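Local atomic coordinates of PA0833-PD protein (Pseudomonas aeruginosa PAO1, PDB entry 6JFW), a protein that probably binds peptidoglycan through this periplasmic OmpA C-like domain, consistent with a role in tying the outer membrane to the cell wall. Residues Val70-Ser75 with Arg132-Leu137; Gly77-Asn82 with Gly113-Ile118. All blocks are in the same frame, centred on the assembly; numbering follows the deposited sequence.

Contact 1 of 2, residues Val70-Ser75 with Arg132-Leu137; sequences VGYTDS and RVEVNL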
loop_
_atom_site.group_PDB
_atom_site.type_symbol
_atom_site.label_atom_id
_atom_site.label_comp_id
_atom_site.label_asym_id
_atom_site.label_seq_id
_atom_site.Cartn_x
_atom_site.Cartn_y
_atom_site.Cartn_z
ATOM N N VAL A 70 1.055 -0.559 -5.316
ATOM C CA VAL A 70 1.792 -1.719 -5.800
ATOM C C VAL A 70 1.581 -2.867 -4.823
ATOM O O VAL A 70 1.848 -2.723 -3.624
ATOM C CB VAL A 70 3.289 -1.415 -5.963
ATOM C CG1 VAL A 70 3.998 -2.609 -6.533
ATOM C CG2 VAL A 70 3.497 -0.195 -6.852
ATOM N N GLY A 71 1.105 -3.999 -5.333
ATOM C CA GLY A 71 0.923 -5.193 -4.532
ATOM C C GLY A 71 2.113 -6.127 -4.656
ATOM O O GLY A 71 2.747 -6.213 -5.705
ATOM N N TYR A 72 2.417 -6.824 -3.562
ATOM C CA TYR A 72 3.531 -7.760 -3.523
ATOM C C TYR A 72 3.101 -9.043 -2.827
ATOM O O TYR A 72 2.166 -9.056 -2.024
ATOM C CB TYR A 72 4.749 -7.193 -2.782
ATOM C CG TYR A 72 5.395 -5.984 -3.411
ATOM C CD1 TYR A 72 4.972 -4.703 -3.088
ATOM C CD2 TYR A 72 6.453 -6.122 -4.302
ATOM C CE1 TYR A 72 5.571 -3.593 -3.645
ATOM C CE2 TYR A 72 7.057 -5.015 -4.867
ATOM C CZ TYR A 72 6.612 -3.755 -4.536
ATOM O OH TYR A 72 7.210 -2.649 -5.095
ATOM N N THR A 73 3.817 -10.121 -3.132
ATOM C CA THR A 73 3.650 -11.397 -2.453
ATOM C C THR A 73 5.016 -11.947 -2.070
ATOM O O THR A 73 6.063 -11.382 -2.401
ATOM C CB THR A 73 2.919 -12.428 -3.325
ATOM O OG1 THR A 73 3.679 -12.674 -4.515
ATOM C CG2 THR A 73 1.532 -11.936 -3.701
ATOM N N ASP A 74 4.985 -13.066 -1.354
ATOM C CA ASP A 74 6.168 -13.884 -1.137
ATOM C C ASP A 74 6.411 -14.717 -2.396
ATOM O O ASP A 74 5.721 -14.567 -3.406
ATOM C CB ASP A 74 5.985 -14.745 0.107
ATOM C CG ASP A 74 4.796 -15.670 -0.007
ATOM O OD1 ASP A 74 3.660 -15.222 0.255
ATOM O OD2 ASP A 74 4.993 -16.844 -0.374
ATOM N N SER A 75 7.384 -15.623 -2.348
ATOM C CA SER A 75 7.792 -16.369 -3.532
ATOM C C SER A 75 7.205 -17.773 -3.602
ATOM O O SER A 75 7.542 -18.522 -4.526
ATOM C CB SER A 75 9.319 -16.446 -3.606
ATOM O OG SER A 75 9.840 -17.235 -2.554
ATOM N N ARG A 132 2.463 -7.649 1.024
ATOM C CA ARG A 132 2.200 -6.277 1.423
ATOM C C ARG A 132 1.682 -5.508 0.220
ATOM O O ARG A 132 1.820 -5.943 -0.926
ATOM C CB ARG A 132 3.465 -5.607 1.967
ATOM C CG ARG A 132 4.436 -5.209 0.861
ATOM C CD ARG A 132 5.885 -5.469 1.234
ATOM N NE ARG A 132 6.798 -4.902 0.244
ATOM C CZ ARG A 132 7.475 -5.613 -0.653
ATOM N NH1 ARG A 132 7.354 -6.932 -0.691
ATOM N NH2 ARG A 132 8.278 -5.000 -1.514
ATOM N N VAL A 133 1.088 -4.353 0.500
ATOM C CA VAL A 133 0.759 -3.361 -0.516
ATOM C C VAL A 133 1.528 -2.094 -0.180
ATOM O O VAL A 133 1.573 -1.679 0.983
ATOM C CB VAL A 133 -0.754 -3.089 -0.590
ATOM C CG1 VAL A 133 -1.029 -1.821 -1.386
ATOM C CG2 VAL A 133 -1.471 -4.270 -1.224
ATOM N N GLU A 134 2.152 -1.497 -1.191
ATOM C CA GLU A 134 2.912 -0.269 -1.032
ATOM C C GLU A 134 2.216 0.863 -1.776
ATOM O O GLU A 134 1.745 0.681 -2.903
ATOM C CB GLU A 134 4.346 -0.441 -1.542
ATOM C CG GLU A 134 5.155 -1.426 -0.714
ATOM C CD GLU A 134 6.605 -1.552 -1.151
ATOM O OE1 GLU A 134 7.022 -0.838 -2.088
ATOM O OE2 GLU A 134 7.336 -2.359 -0.535
ATOM N N VAL A 135 2.135 2.022 -1.131
ATOM C CA VAL A 135 1.603 3.238 -1.738
ATOM C C VAL A 135 2.755 4.222 -1.863
ATOM O O VAL A 135 3.261 4.729 -0.854
ATOM C CB VAL A 135 0.455 3.841 -0.920
ATOM C CG1 VAL A 135 -0.086 5.084 -1.619
ATOM C CG2 VAL A 135 -0.647 2.819 -0.704
ATOM N N ASN A 136 3.172 4.495 -3.093
ATOM C CA ASN A 136 4.243 5.443 -3.360
ATOM C C ASN A 136 3.646 6.784 -3.765
ATOM O O ASN A 136 2.803 6.849 -4.667
ATOM C CB ASN A 136 5.176 4.923 -4.455
ATOM C CG ASN A 136 5.726 3.543 -4.143
ATOM O OD1 ASN A 136 6.427 3.353 -3.150
ATOM N ND2 ASN A 136 5.417 2.575 -4.998
ATOM N N LEU A 137 4.077 7.846 -3.089
ATOM C CA LEU A 137 3.663 9.212 -3.394
ATOM C C LEU A 137 4.865 9.941 -3.984
ATOM O O LEU A 137 5.853 10.193 -3.286
ATOM C CB LEU A 137 3.146 9.925 -2.145
ATOM C CG LEU A 137 1.991 9.288 -1.364
ATOM C CD1 LEU A 137 1.723 10.063 -0.080
ATOM C CD2 LEU A 137 0.731 9.212 -2.208
HETATM O O HOH W 1 6.267 -0.252 -4.442
HETATM O O HOH W 2 8.003 0.609 -5.866
HETATM O O HOH W 3 7.958 -9.156 -2.891
#

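Contact 2 of 2, residues Gly77-Asn82 with Gly113-Ile118; sequences GSRQHN and GPDQPI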
loop_
_atom_site.group_PDB
_atom_site.type_symbol
_atom_site.label_atom_id
_atom_site.label_comp_id
_atom_site.label_asym_id
_atom_site.label_seq_id
_atom_site.Cartn_x
_atom_site.Cartn_y
_atom_site.Cartn_z
ATOM N N GLY A 77 4.710 -20.528 -4.676
ATOM C CA GLY A 77 3.757 -20.678 -5.756
ATOM C C GLY A 77 4.237 -20.096 -7.070
ATOM O O GLY A 77 5.366 -19.617 -7.222
ATOM N N SER A 78 3.330 -20.139 -8.041
ATOM C CA SER A 78 3.644 -19.724 -9.400
ATOM C C SER A 78 3.784 -18.212 -9.497
ATOM O O SER A 78 3.092 -17.453 -8.814
ATOM C CB SER A 78 2.558 -20.200 -10.365
ATOM O OG SER A 78 2.524 -19.388 -11.527
ATOM N N ARG A 79 4.692 -17.775 -10.371
ATOM C CA ARG A 79 4.864 -16.343 -10.582
ATOM C C ARG A 79 3.605 -15.723 -11.170
ATOM O O ARG A 79 3.151 -14.668 -10.714
ATOM C CB ARG A 79 6.054 -16.085 -11.491
ATOM C CG ARG A 79 6.122 -14.661 -11.932
ATOM C CD ARG A 79 7.374 -14.434 -12.700
ATOM N NE ARG A 79 8.474 -14.378 -11.744
ATOM C CZ ARG A 79 9.036 -13.259 -11.282
ATOM N NH1 ARG A 79 8.598 -12.076 -11.708
ATOM N NH2 ARG A 79 10.027 -13.334 -10.391
ATOM N N GLN A 80 3.025 -16.363 -12.192
ATOM C CA GLN A 80 1.773 -15.878 -12.769
ATOM C C GLN A 80 0.695 -15.740 -11.701
ATOM O O GLN A 80 -0.010 -14.725 -11.642
ATOM C CB GLN A 80 1.301 -16.817 -13.880
ATOM C CG GLN A 80 -0.219 -16.855 -14.050
ATOM C CD GLN A 80 -0.670 -17.792 -15.154
ATOM O OE1 GLN A 80 -1.466 -18.703 -14.924
ATOM N NE2 GLN A 80 -0.169 -17.566 -16.361
ATOM N N HIS A 81 0.555 -16.754 -10.845
ATOM C CA HIS A 81 -0.493 -16.728 -9.830
ATOM C C HIS A 81 -0.240 -15.636 -8.796
ATOM O O HIS A 81 -1.181 -14.982 -8.332
ATOM C CB HIS A 81 -0.599 -18.095 -9.157
ATOM C CG HIS A 81 -1.771 -18.227 -8.236
ATOM N ND1 HIS A 81 -3.067 -17.997 -8.643
ATOM C CD2 HIS A 81 -1.842 -18.567 -6.927
ATOM C CE1 HIS A 81 -3.886 -18.189 -7.625
ATOM N NE2 HIS A 81 -3.169 -18.535 -6.571
ATOM N N ASN A 82 1.026 -15.424 -8.426
ATOM C CA ASN A 82 1.354 -14.392 -7.446
ATOM C C ASN A 82 1.109 -12.996 -8.002
ATOM O O ASN A 82 0.613 -12.116 -7.287
ATOM C CB ASN A 82 2.807 -14.532 -7.000
ATOM C CG ASN A 82 3.005 -15.655 -6.010
ATOM O OD1 ASN A 82 2.094 -16.004 -5.260
ATOM N ND2 ASN A 82 4.203 -16.227 -5.997
ATOM N N GLY A 113 3.953 -9.390 -7.725
ATOM C CA GLY A 113 4.211 -10.721 -7.244
ATOM C C GLY A 113 5.407 -10.760 -6.319
ATOM O O GLY A 113 5.559 -9.933 -5.415
ATOM N N PRO A 114 6.307 -11.714 -6.560
ATOM C CA PRO A 114 7.433 -11.930 -5.647
ATOM C C PRO A 114 8.628 -11.018 -5.877
ATOM O O PRO A 114 9.643 -11.185 -5.190
ATOM C CB PRO A 114 7.806 -13.398 -5.912
ATOM C CG PRO A 114 7.215 -13.739 -7.265
ATOM C CD PRO A 114 6.356 -12.603 -7.731
ATOM N N ASP A 115 8.550 -10.060 -6.796
ATOM C CA ASP A 115 9.692 -9.192 -7.046
ATOM C C ASP A 115 9.877 -8.192 -5.907
ATOM O O ASP A 115 8.943 -7.862 -5.170
ATOM C CB ASP A 115 9.533 -8.452 -8.371
ATOM C CG ASP A 115 9.630 -9.375 -9.568
ATOM O OD1 ASP A 115 10.312 -10.415 -9.462
ATOM O OD2 ASP A 115 9.026 -9.058 -10.614
ATOM N N GLN A 116 11.107 -7.707 -5.783
ATOM C CA GLN A 116 11.506 -6.779 -4.731
ATOM C C GLN A 116 11.055 -7.217 -3.329
ATOM O O GLN A 116 10.343 -6.473 -2.652
ATOM C CB GLN A 116 10.990 -5.379 -5.034
ATOM C CG GLN A 116 11.406 -4.813 -6.375
ATOM C CD GLN A 116 10.876 -3.409 -6.586
ATOM O OE1 GLN A 116 9.883 -3.010 -5.977
ATOM N NE2 GLN A 116 11.538 -2.647 -7.450
ATOM N N PRO A 117 11.457 -8.404 -2.880
ATOM C CA PRO A 117 11.156 -8.769 -1.489
ATOM C C PRO A 117 11.851 -7.810 -0.534
ATOM O O PRO A 117 12.966 -7.352 -0.790
ATOM C CB PRO A 117 11.703 -10.197 -1.362
ATOM C CG PRO A 117 12.667 -10.354 -2.478
ATOM C CD PRO A 117 12.185 -9.473 -3.585
ATOM N N ILE A 118 11.164 -7.472 0.562
ATOM C CA ILE A 118 11.795 -6.661 1.600
ATOM C C ILE A 118 12.403 -7.517 2.698
ATOM O O ILE A 118 13.073 -6.978 3.593
ATOM C CB ILE A 118 10.818 -5.650 2.235
ATOM C CG1 ILE A 118 9.585 -6.356 2.805
ATOM C CG2 ILE A 118 10.424 -4.578 1.227
ATOM C CD1 ILE A 118 8.787 -5.494 3.769
#

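Contact 1 of 2, residues Val70-Ser75 with Arg132-Leu137
The guanidinium of R132 lies flat on the phenol ring of Y72, the two planes only 11° apart, in a cation-pi stack with CZ of R132 3.7 Å from the ring centroid. NH2 sits over the centre of the ring, while NH1 reaches back above CB of Y72, 3.4 Å away. E134, on the same sheet face, holds the guanidinium side-on: NE of R132 donates to OE2 of E134 at 2.7 Å and NH2 to the same oxygen at 3.0 Å, both from one face of the carboxylate. The E134 carboxylate lies oblique to the ring, CD 3.4 Å from CE1 of Y72. Water 1, in the plane of the ring, donates to Y72 OH and E134 OE1 and accepts from ND2 of N136, which also bonds E68. Y72 OH is also hydrogen-bonded to Q116 OE1, and R132 NH2 to Q116 O. Beneath these side chains the strands pair antiparallel, with V70 and E134 a hydrogen-bonded pair (E134 N to V70 O, 2.7 Å). Strand 132-139 is the middle one of the five-stranded OmpA-like sheet, bonded on its other edge to strand 26-32, while V133 on the opposite face packs against R89 of helix 79-99.

Contact 2 of 2, residues Gly77-Asn82 with Gly113-Ile118
R79, in the first turn of helix 79-99, reaches D115 in the loop after strand 107-111 and forms a salt bridge within the OmpA C-like alpha/beta fold. The bridge is end-on and bidentate: NH2 of R79 donates to OD1 of D115 at 3.1 Å, and NH1 to OD2 of D115 at 3.2 Å. Both oxygens are met on their syn sides, with the carboxylate tilted 40° from the guanidinium, and the two side chains cross at about a right angle. After an extended start through CG and CD, a bend at chi3 (-76°) turns NE of R79 aside.

Other hydrogen bonds tie both backbones to their surroundings. N82 O and G113 N are both bonded to OG of S86, and N82 ND2 bonds back to T76 O in the preceding loop.

Packing lies beside the charge pair. The P114 ring is set against one face of the guanidinium, its CG nearer the rim than the centre, and its CD meets CB of N82 at 4.1 Å. G113, whose phi is positive (53°), brings its backbone close under the helix, with CA 3.9 Å from the carbonyl O of N82.

Capping involves S78, the N-cap residue: S78 OG accepts a weak capping bond from H81 N at 3.4 Å.

In the fold
From the N terminus, the chain lays down strands 19-23 and 26-32 and helix 49-61 before strand 65-72 supplies the first half of contact 1. A short loop then leads into helix 79-99, whose start is the first half of contact 2. Strand 107-111 follows, and residues 113-118 close contact 2 across 30 intervening residues. Only after helix 124-130 does strand 132-139 close contact 1, so the smaller loop is nested inside the larger. Contact 1 joins neighbouring strands of the sheet, whereas contact 2 ties a helix start to a loop. The centres lie about 10 Å apart, and Q116 links them through bonds to Y72 and R132.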